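Local atomic coordinates of L-glyceraldehyde 3-phosphate reductase (Clostridium beijerinckii, PDB entry 6HG6), a protein that binds NADPH and, as an aldo-keto reductase with a TIM-barrel fold, probably reduces aldehydes such as furfural with the cofactor as hydride donor. Residues S223-T231 and T277-W285; L146-D154 and K177-C187. All blocks are in the same frame, centred on the assembly; numbering follows the deposited sequence.

Interaction 1 (S223-T231 and T277-W285). With NDP (NADPH dihydro-nicotinamide-adenine-dinucleotide phosphate), chain B.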
# COMPACT_ATOMS: atom_id res chain seq x y z
N SER A 223 6.28 -2.27 -1.42
CA SER A 223 7.64 -2.85 -1.41
C SER A 223 8.66 -1.81 -1.87
O SER A 223 9.54 -2.14 -2.67
CB SER A 223 7.73 -4.06 -2.27
OG SER A 223 9.03 -4.60 -2.18
N PRO A 224 8.59 -0.55 -1.39
CA PRO A 224 9.57 0.47 -1.79
C PRO A 224 11.01 0.18 -1.35
O PRO A 224 11.91 0.83 -1.89
CB PRO A 224 9.09 1.71 -1.03
CG PRO A 224 8.35 1.13 0.17
CD PRO A 224 7.61 -0.04 -0.42
N LEU A 225 11.21 -0.71 -0.36
CA LEU A 225 12.58 -1.02 0.14
C LEU A 225 13.11 -2.29 -0.49
O LEU A 225 14.23 -2.69 -0.12
CB LEU A 225 12.61 -1.03 1.67
CG LEU A 225 12.04 0.23 2.31
CD1 LEU A 225 12.05 0.14 3.83
CD2 LEU A 225 12.77 1.47 1.83
N ALA A 226 12.43 -2.83 -1.50
CA ALA A 226 12.93 -3.95 -2.34
C ALA A 226 13.53 -5.07 -1.48
O ALA A 226 14.74 -5.32 -1.62
CB ALA A 226 13.94 -3.39 -3.32
N GLN A 227 12.71 -5.69 -0.62
CA GLN A 227 13.07 -6.82 0.29
C GLN A 227 14.32 -6.52 1.13
O GLN A 227 15.18 -7.41 1.24
CB GLN A 227 13.32 -8.13 -0.46
CG GLN A 227 12.09 -8.73 -1.13
CD GLN A 227 12.04 -8.49 -2.62
OE1 GLN A 227 12.56 -7.49 -3.15
NE2 GLN A 227 11.42 -9.42 -3.33
N GLY A 228 14.42 -5.33 1.71
CA GLY A 228 15.55 -4.93 2.57
C GLY A 228 16.78 -4.51 1.79
O GLY A 228 17.76 -4.06 2.44
N THR A 229 16.80 -4.65 0.46
CA THR A 229 17.99 -4.25 -0.35
C THR A 229 18.14 -2.73 -0.33
O THR A 229 19.28 -2.26 -0.48
CB THR A 229 17.99 -4.77 -1.79
OG1 THR A 229 16.84 -4.29 -2.50
CG2 THR A 229 18.05 -6.29 -1.81
N LEU A 230 17.06 -1.96 -0.13
CA LEU A 230 17.17 -0.48 -0.04
C LEU A 230 17.10 -0.04 1.43
O LEU A 230 16.34 0.88 1.75
CB LEU A 230 16.12 0.19 -0.93
CG LEU A 230 16.32 0.02 -2.44
CD1 LEU A 230 15.01 0.30 -3.19
CD2 LEU A 230 17.45 0.90 -2.95
N THR A 231 17.91 -0.68 2.28
CA THR A 231 18.08 -0.37 3.73
C THR A 231 19.56 -0.52 4.11
O THR A 231 20.37 -0.76 3.20
CB THR A 231 17.23 -1.29 4.63
OG1 THR A 231 17.81 -2.60 4.65
CG2 THR A 231 15.78 -1.39 4.19
N THR A 277 18.99 8.21 5.37
CA THR A 277 19.36 6.78 5.27
C THR A 277 18.96 6.33 3.86
O THR A 277 18.10 7.01 3.23
CB THR A 277 18.63 5.93 6.31
OG1 THR A 277 17.24 6.10 6.09
CG2 THR A 277 19.01 6.27 7.74
N LEU A 278 19.50 5.20 3.40
CA LEU A 278 19.11 4.60 2.10
C LEU A 278 17.60 4.35 2.10
O LEU A 278 16.91 4.75 1.14
CB LEU A 278 19.92 3.33 1.83
CG LEU A 278 19.54 2.59 0.55
CD1 LEU A 278 19.51 3.54 -0.64
CD2 LEU A 278 20.53 1.46 0.28
N ALA A 279 17.06 3.75 3.16
CA ALA A 279 15.61 3.47 3.28
C ALA A 279 14.83 4.77 3.09
O ALA A 279 13.82 4.77 2.32
CB ALA A 279 15.27 2.87 4.63
N GLN A 280 15.25 5.83 3.77
CA GLN A 280 14.55 7.13 3.68
C GLN A 280 14.60 7.65 2.23
O GLN A 280 13.56 8.09 1.75
CB GLN A 280 15.13 8.15 4.63
CG GLN A 280 14.67 7.95 6.06
CD GLN A 280 15.34 8.96 6.96
OE1 GLN A 280 16.52 9.27 6.79
NE2 GLN A 280 14.53 9.58 7.81
N MET A 281 15.74 7.54 1.55
CA MET A 281 15.83 8.04 0.17
C MET A 281 14.95 7.18 -0.74
O MET A 281 14.32 7.72 -1.67
CB MET A 281 17.25 8.01 -0.37
CG MET A 281 17.31 8.62 -1.73
SD MET A 281 18.98 8.71 -2.39
CE MET A 281 19.21 7.00 -2.91
N ALA A 282 14.91 5.87 -0.50
CA ALA A 282 14.11 4.94 -1.31
C ALA A 282 12.64 5.33 -1.20
O ALA A 282 11.94 5.23 -2.23
CB ALA A 282 14.37 3.50 -0.87
N LEU A 283 12.18 5.73 -0.01
CA LEU A 283 10.76 6.14 0.21
C LEU A 283 10.53 7.48 -0.51
O LEU A 283 9.53 7.58 -1.22
CB LEU A 283 10.44 6.27 1.69
CG LEU A 283 10.56 5.00 2.52
CD1 LEU A 283 10.18 5.30 3.96
CD2 LEU A 283 9.69 3.89 1.97
N SER A 284 11.44 8.43 -0.35
CA SER A 284 11.35 9.76 -1.01
C SER A 284 11.32 9.57 -2.53
O SER A 284 10.55 10.26 -3.20
CB SER A 284 12.45 10.66 -0.62
OG SER A 284 12.42 10.87 0.77
N TRP A 285 12.12 8.65 -3.07
CA TRP A 285 12.21 8.48 -4.54
C TRP A 285 10.86 8.00 -5.09
O TRP A 285 10.41 8.50 -6.14
CB TRP A 285 13.39 7.56 -4.86
CG TRP A 285 13.57 7.35 -6.32
CD1 TRP A 285 14.42 8.04 -7.13
CD2 TRP A 285 12.90 6.40 -7.16
NE1 TRP A 285 14.31 7.58 -8.41
CE2 TRP A 285 13.41 6.58 -8.47
CE3 TRP A 285 11.96 5.40 -6.95
CZ2 TRP A 285 12.96 5.84 -9.56
CZ3 TRP A 285 11.53 4.66 -8.03
CH2 TRP A 285 12.04 4.86 -9.30
PA NDP B . 8.71 -2.11 2.69
O1A NDP B . 9.36 -2.29 1.36
O2A NDP B . 8.45 -0.77 3.32
O5B NDP B . 9.41 -3.07 3.77
C5B NDP B . 8.95 -3.04 5.15
C4B NDP B . 9.98 -3.70 6.03
O4B NDP B . 11.24 -3.01 5.83
C3B NDP B . 9.73 -3.64 7.54
O3B NDP B . 8.95 -4.72 8.03
C2B NDP B . 11.16 -3.70 8.08
O2B NDP B . 11.57 -5.06 8.01
C1B NDP B . 11.92 -2.86 7.05
N9A NDP B . 11.99 -1.43 7.33
C8A NDP B . 10.95 -0.53 7.33
N7A NDP B . 11.34 0.70 7.55
C5A NDP B . 12.71 0.61 7.70
C6A NDP B . 13.70 1.58 7.96
N6A NDP B . 13.45 2.88 8.11
N1A NDP B . 14.99 1.15 8.04
C2A NDP B . 15.24 -0.15 7.88
N3A NDP B . 14.39 -1.15 7.63
C4A NDP B . 13.13 -0.70 7.55
O3 NDP B . 7.23 -2.74 2.59
PN NDP B . 6.62 -4.22 2.50
O1N NDP B . 6.53 -4.74 3.90
O2N NDP B . 7.31 -5.04 1.46
O5D NDP B . 5.14 -3.89 1.97
C5D NDP B . 4.43 -2.80 2.61
C4D NDP B . 2.94 -3.02 2.45
O4D NDP B . 2.61 -3.03 1.04
C3D NDP B . 2.39 -4.35 2.94
O3D NDP B . 2.25 -4.34 4.36
C2D NDP B . 1.06 -4.39 2.18
O2D NDP B . 0.11 -3.58 2.82
C1D NDP B . 1.45 -3.81 0.82
N1N NDP B . 1.75 -4.86 -0.18
C2N NDP B . 0.89 -5.06 -1.24
C3N NDP B . 0.95 -6.17 -2.03
C7N NDP B . -0.03 -6.32 -3.16
O7N NDP B . -0.96 -5.51 -3.31
N7N NDP B . 0.13 -7.37 -3.97
C4N NDP B . 2.02 -7.19 -1.72
C5N NDP B . 3.01 -6.78 -0.70
C6N NDP B . 2.88 -5.64 -0.05
P2B NDP B . 12.63 -5.56 9.13
O1X NDP B . 12.52 -4.79 10.43
O2X NDP B . 12.29 -7.03 9.32
O3X NDP B . 13.96 -5.35 8.43
O HOH W 1 12.51 2.79 -3.70

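Interaction 2 (L146-D154 and K177-C187)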
# COMPACT_ATOMS: atom_id res chain seq x y z
N LEU A 146 -13.00 -9.55 -17.21
CA LEU A 146 -12.76 -8.37 -16.38
C LEU A 146 -14.09 -7.79 -15.90
O LEU A 146 -14.18 -7.36 -14.77
CB LEU A 146 -11.96 -7.35 -17.20
CG LEU A 146 -11.56 -6.10 -16.43
CD1 LEU A 146 -10.74 -6.41 -15.19
CD2 LEU A 146 -10.77 -5.18 -17.35
N GLU A 147 -15.11 -7.85 -16.76
CA GLU A 147 -16.48 -7.35 -16.44
C GLU A 147 -17.04 -8.04 -15.18
O GLU A 147 -17.79 -7.39 -14.42
CB GLU A 147 -17.35 -7.59 -17.67
CG GLU A 147 -16.92 -6.82 -18.92
CD GLU A 147 -15.71 -7.26 -19.76
OE1 GLU A 147 -15.15 -8.37 -19.54
OE2 GLU A 147 -15.35 -6.44 -20.68
N GLU A 148 -16.73 -9.32 -14.97
CA GLU A 148 -17.20 -10.08 -13.78
C GLU A 148 -16.50 -9.58 -12.54
O GLU A 148 -17.18 -9.36 -11.53
CB GLU A 148 -17.07 -11.59 -13.96
CG GLU A 148 -17.50 -12.34 -12.71
CD GLU A 148 -17.55 -13.87 -12.86
OE1 GLU A 148 -17.60 -14.38 -14.01
OE2 GLU A 148 -17.55 -14.53 -11.82
N SER A 149 -15.17 -9.46 -12.55
CA SER A 149 -14.39 -9.01 -11.38
C SER A 149 -14.77 -7.56 -11.02
O SER A 149 -14.97 -7.25 -9.85
CB SER A 149 -12.90 -9.16 -11.62
OG SER A 149 -12.59 -10.47 -12.06
N MET A 150 -14.92 -6.72 -12.03
CA MET A 150 -15.23 -5.29 -11.78
C MET A 150 -16.68 -5.15 -11.30
O MET A 150 -16.92 -4.36 -10.37
CB MET A 150 -14.97 -4.45 -13.04
CG MET A 150 -13.48 -4.38 -13.45
SD MET A 150 -12.34 -3.86 -12.13
CE MET A 150 -11.78 -5.42 -11.45
N MET A 151 -17.60 -5.94 -11.82
CA MET A 151 -19.01 -5.90 -11.34
C MET A 151 -19.06 -6.37 -9.88
O MET A 151 -19.93 -5.90 -9.14
CB MET A 151 -19.93 -6.73 -12.24
CG MET A 151 -20.23 -6.02 -13.53
SD MET A 151 -21.37 -6.94 -14.61
CE MET A 151 -22.77 -6.89 -13.49
N ALA A 152 -18.16 -7.26 -9.46
CA ALA A 152 -18.08 -7.71 -8.06
C ALA A 152 -17.65 -6.52 -7.19
O ALA A 152 -18.25 -6.32 -6.13
CB ALA A 152 -17.13 -8.90 -7.93
N LEU A 153 -16.65 -5.73 -7.61
CA LEU A 153 -16.25 -4.53 -6.83
C LEU A 153 -17.45 -3.58 -6.77
O LEU A 153 -17.73 -2.97 -5.72
CB LEU A 153 -15.05 -3.86 -7.48
CG LEU A 153 -13.76 -4.66 -7.55
CD1 LEU A 153 -12.62 -3.80 -8.04
CD2 LEU A 153 -13.42 -5.22 -6.20
N ASP A 154 -18.14 -3.41 -7.89
CA ASP A 154 -19.31 -2.52 -7.95
C ASP A 154 -20.40 -3.00 -6.97
O ASP A 154 -20.97 -2.18 -6.25
CB ASP A 154 -19.85 -2.42 -9.36
CG ASP A 154 -21.09 -1.55 -9.46
OD1 ASP A 154 -20.97 -0.33 -9.11
OD2 ASP A 154 -22.17 -2.09 -9.84
N LYS A 177 -9.00 -0.61 -19.22
CA LYS A 177 -10.24 -1.39 -19.42
C LYS A 177 -11.08 -1.38 -18.14
O LYS A 177 -12.30 -1.22 -18.23
CB LYS A 177 -9.88 -2.79 -19.88
CG LYS A 177 -9.26 -2.80 -21.27
CD LYS A 177 -8.97 -4.18 -21.74
CE LYS A 177 -8.23 -4.13 -23.06
NZ LYS A 177 -7.84 -5.50 -23.44
N ALA A 178 -10.44 -1.58 -16.99
CA ALA A 178 -11.12 -1.60 -15.68
C ALA A 178 -11.77 -0.24 -15.45
O ALA A 178 -12.96 -0.21 -15.04
CB ALA A 178 -10.15 -1.93 -14.58
N ALA A 179 -11.03 0.83 -15.71
CA ALA A 179 -11.54 2.20 -15.51
C ALA A 179 -12.79 2.40 -16.38
O ALA A 179 -13.77 3.02 -15.90
CB ALA A 179 -10.50 3.23 -15.86
N ALA A 180 -12.78 1.90 -17.62
CA ALA A 180 -13.93 2.07 -18.54
C ALA A 180 -15.14 1.32 -17.98
O ALA A 180 -16.29 1.83 -18.07
CB ALA A 180 -13.58 1.61 -19.93
N ILE A 181 -14.94 0.11 -17.47
CA ILE A 181 -16.06 -0.70 -16.94
C ILE A 181 -16.60 -0.04 -15.69
O ILE A 181 -17.81 0.05 -15.58
CB ILE A 181 -15.64 -2.15 -16.69
CG1 ILE A 181 -15.36 -2.82 -18.04
CG2 ILE A 181 -16.67 -2.88 -15.86
CD1 ILE A 181 -14.44 -4.03 -17.92
N LEU A 182 -15.74 0.37 -14.76
CA LEU A 182 -16.21 0.97 -13.48
C LEU A 182 -16.89 2.32 -13.75
O LEU A 182 -17.85 2.66 -13.05
CB LEU A 182 -15.07 0.98 -12.48
CG LEU A 182 -14.68 -0.42 -12.02
CD1 LEU A 182 -13.38 -0.38 -11.27
CD2 LEU A 182 -15.80 -1.05 -11.18
N ASN A 183 -16.44 3.04 -14.77
CA ASN A 183 -17.12 4.30 -15.21
C ASN A 183 -18.55 3.98 -15.68
O ASN A 183 -19.49 4.69 -15.24
CB ASN A 183 -16.35 5.02 -16.31
CG ASN A 183 -15.36 6.02 -15.76
OD1 ASN A 183 -15.62 6.61 -14.71
ND2 ASN A 183 -14.24 6.21 -16.45
N GLU A 184 -18.73 2.96 -16.53
CA GLU A 184 -20.06 2.56 -17.08
C GLU A 184 -20.94 2.05 -15.93
O GLU A 184 -22.17 2.27 -15.99
CB GLU A 184 -19.86 1.58 -18.24
CG GLU A 184 -21.12 1.16 -18.98
CD GLU A 184 -20.90 0.55 -20.36
OE1 GLU A 184 -19.90 0.93 -21.04
OE2 GLU A 184 -21.74 -0.29 -20.79
N LEU A 185 -20.37 1.42 -14.89
CA LEU A 185 -21.15 0.97 -13.72
C LEU A 185 -21.35 2.12 -12.73
O LEU A 185 -22.06 1.88 -11.77
CB LEU A 185 -20.40 -0.18 -13.06
CG LEU A 185 -20.29 -1.43 -13.92
CD1 LEU A 185 -19.30 -2.40 -13.28
CD2 LEU A 185 -21.64 -2.07 -14.12
N LYS A 186 -20.72 3.28 -12.95
CA LYS A 186 -20.80 4.45 -12.04
C LYS A 186 -20.36 4.03 -10.65
O LYS A 186 -21.09 4.23 -9.67
CB LYS A 186 -22.21 5.04 -12.04
CG LYS A 186 -22.62 5.64 -13.36
CD LYS A 186 -23.84 6.50 -13.21
CE LYS A 186 -23.94 7.54 -14.29
NZ LYS A 186 -24.09 6.89 -15.61
N CYS A 187 -19.21 3.37 -10.60
CA CYS A 187 -18.59 2.88 -9.37
C CYS A 187 -17.34 3.69 -9.10
O CYS A 187 -16.43 3.70 -9.93
CB CYS A 187 -18.20 1.43 -9.51
SG CYS A 187 -17.52 0.75 -7.99
O HOH W 2 -23.62 -0.36 -11.14

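Interaction 1 (S223-T231 and T277-W285)
Leu225 sets its two methyl groups to different tasks, its branched end placed between the helix and the cofactor by a CG anti to the carbonyl carbon (chi1 -53°). Leu225 CD2 is directed into the helix, 3.7 Å from Ala282 CB and close to Ala279 O and Leu283 CD2. Leu225 CD1 rests 3.7 Å from C8A of the NADPH adenine. Pro224 meets Leu283 at an oblique angle, the CG corner of its ring 3.6 Å from Leu283 CD2; Val295 of strand 294-297 touches both side chains. At the other end of the loop, Leu278 slants over the Leu230-Thr231 backbone, with CG on the carbonyl carbon of Leu230 and CD2 near Thr231 O. Ala282 CB sits in the notch formed by Leu225 CD2 and Leu230 CB, 3.7 Å from the latter, and the small alanines let the loop come close to the helix. No direct hydrogen bond joins the two segments. Instead Leu230 O receives a CA-H...O contact from Ala279 CA at 3.1 Å, and a water donates to both Pro224 O (2.7 Å) and Ala282 O. The cofactor lies along the same seam: Leu225 N donates to O1A of the adenosine-side phosphate at 3.0 Å with an N-H...acceptor angle of 159°, and Thr231 CG2 and Ala279 CB both touch the adenine. At the helix start, Thr277 and Gln280 form a capping box, and Thr277 OG1 also bonds Glu307, an NADPH-binding residue. Apolar contacts and one bridging water thus hold the loop against the helix, which probably helps present Leu225 N-H to the pyrophosphate.

Interaction 2 (L146-D154 and K177-C187)
Met150 fills the tight part of this helix pair, its CB 3.6 Å from Ile181 CG2 and its sulfur resting against both Leu182 CD1 (3.7 Å from SD) and Ala178 CB. Bends at chi2 (-53°) and chi3 turn the thioether back along the interface, where it runs about at right angles to Leu182; Leu182 CD2 in turn reaches Met150 O. One turn earlier, Leu146 extends CD2 to Lys177 CB and the backbone N of Ala178, and its CG sits 3.8 Å from Ile181 CD1. The outer side is looser. Glu147, in the conformer given, lies across the end of Ile181, and Met151 CG meets Leu185 CD1 at 3.7 Å; Glu147 and Met151 are themselves exposed. The lysine chain of Lys177 leads away beyond its CB. Near the C-terminal end Asp154 OD1 packs 3.3 Å from Cys187 CB; its polar partner is Lys158, in a salt bridge. A water donating to both Asp154 OD2 (2.6 Å) and Leu185 O makes the polar link across the segments. Lys158 also bonds Lys186 O, so that it ties the aspartate to the Schellman turn that closes the second helix. The axes of 146-154 and 177-184 approach to 9.7 Å and cross at -50°; no direct hydrogen bond joins the two segments. Beneath, Met150 and Ala178 share Ile167 of strand 162-168, Leu153 and Cys187 share Ala165, and Leu153 also touches Phe135 of strand 132-137; helix 113-127 flanks the first helix at Ser149 and Ala152. Helices 146-158 and 172-184 are thus consecutive outer helices of the barrel, with strand 162-168 between them in the chain.

Overall arrangement
Both contacts belong to one (beta/alpha)8 barrel, of eight parallel strands in sequential order, but lie on opposite sides of the chain's centre: their centres are 34 Å apart, and about 20 Å separates the nearest atoms. Interaction 2 comes first along the chain and packs two outer helices over strand 162-168. Interaction 1 follows, joining the loop after strand 218-222 to helix 278-286, which lies just before strand 294-297. They share no helix or strand, only the common barrel. Interaction 1 belongs to the NADPH pocket, whereas interaction 2 is part of the outer helical layer, with Leu153 about 13 Å from the cofactor between nearest side-chain and ligand atoms.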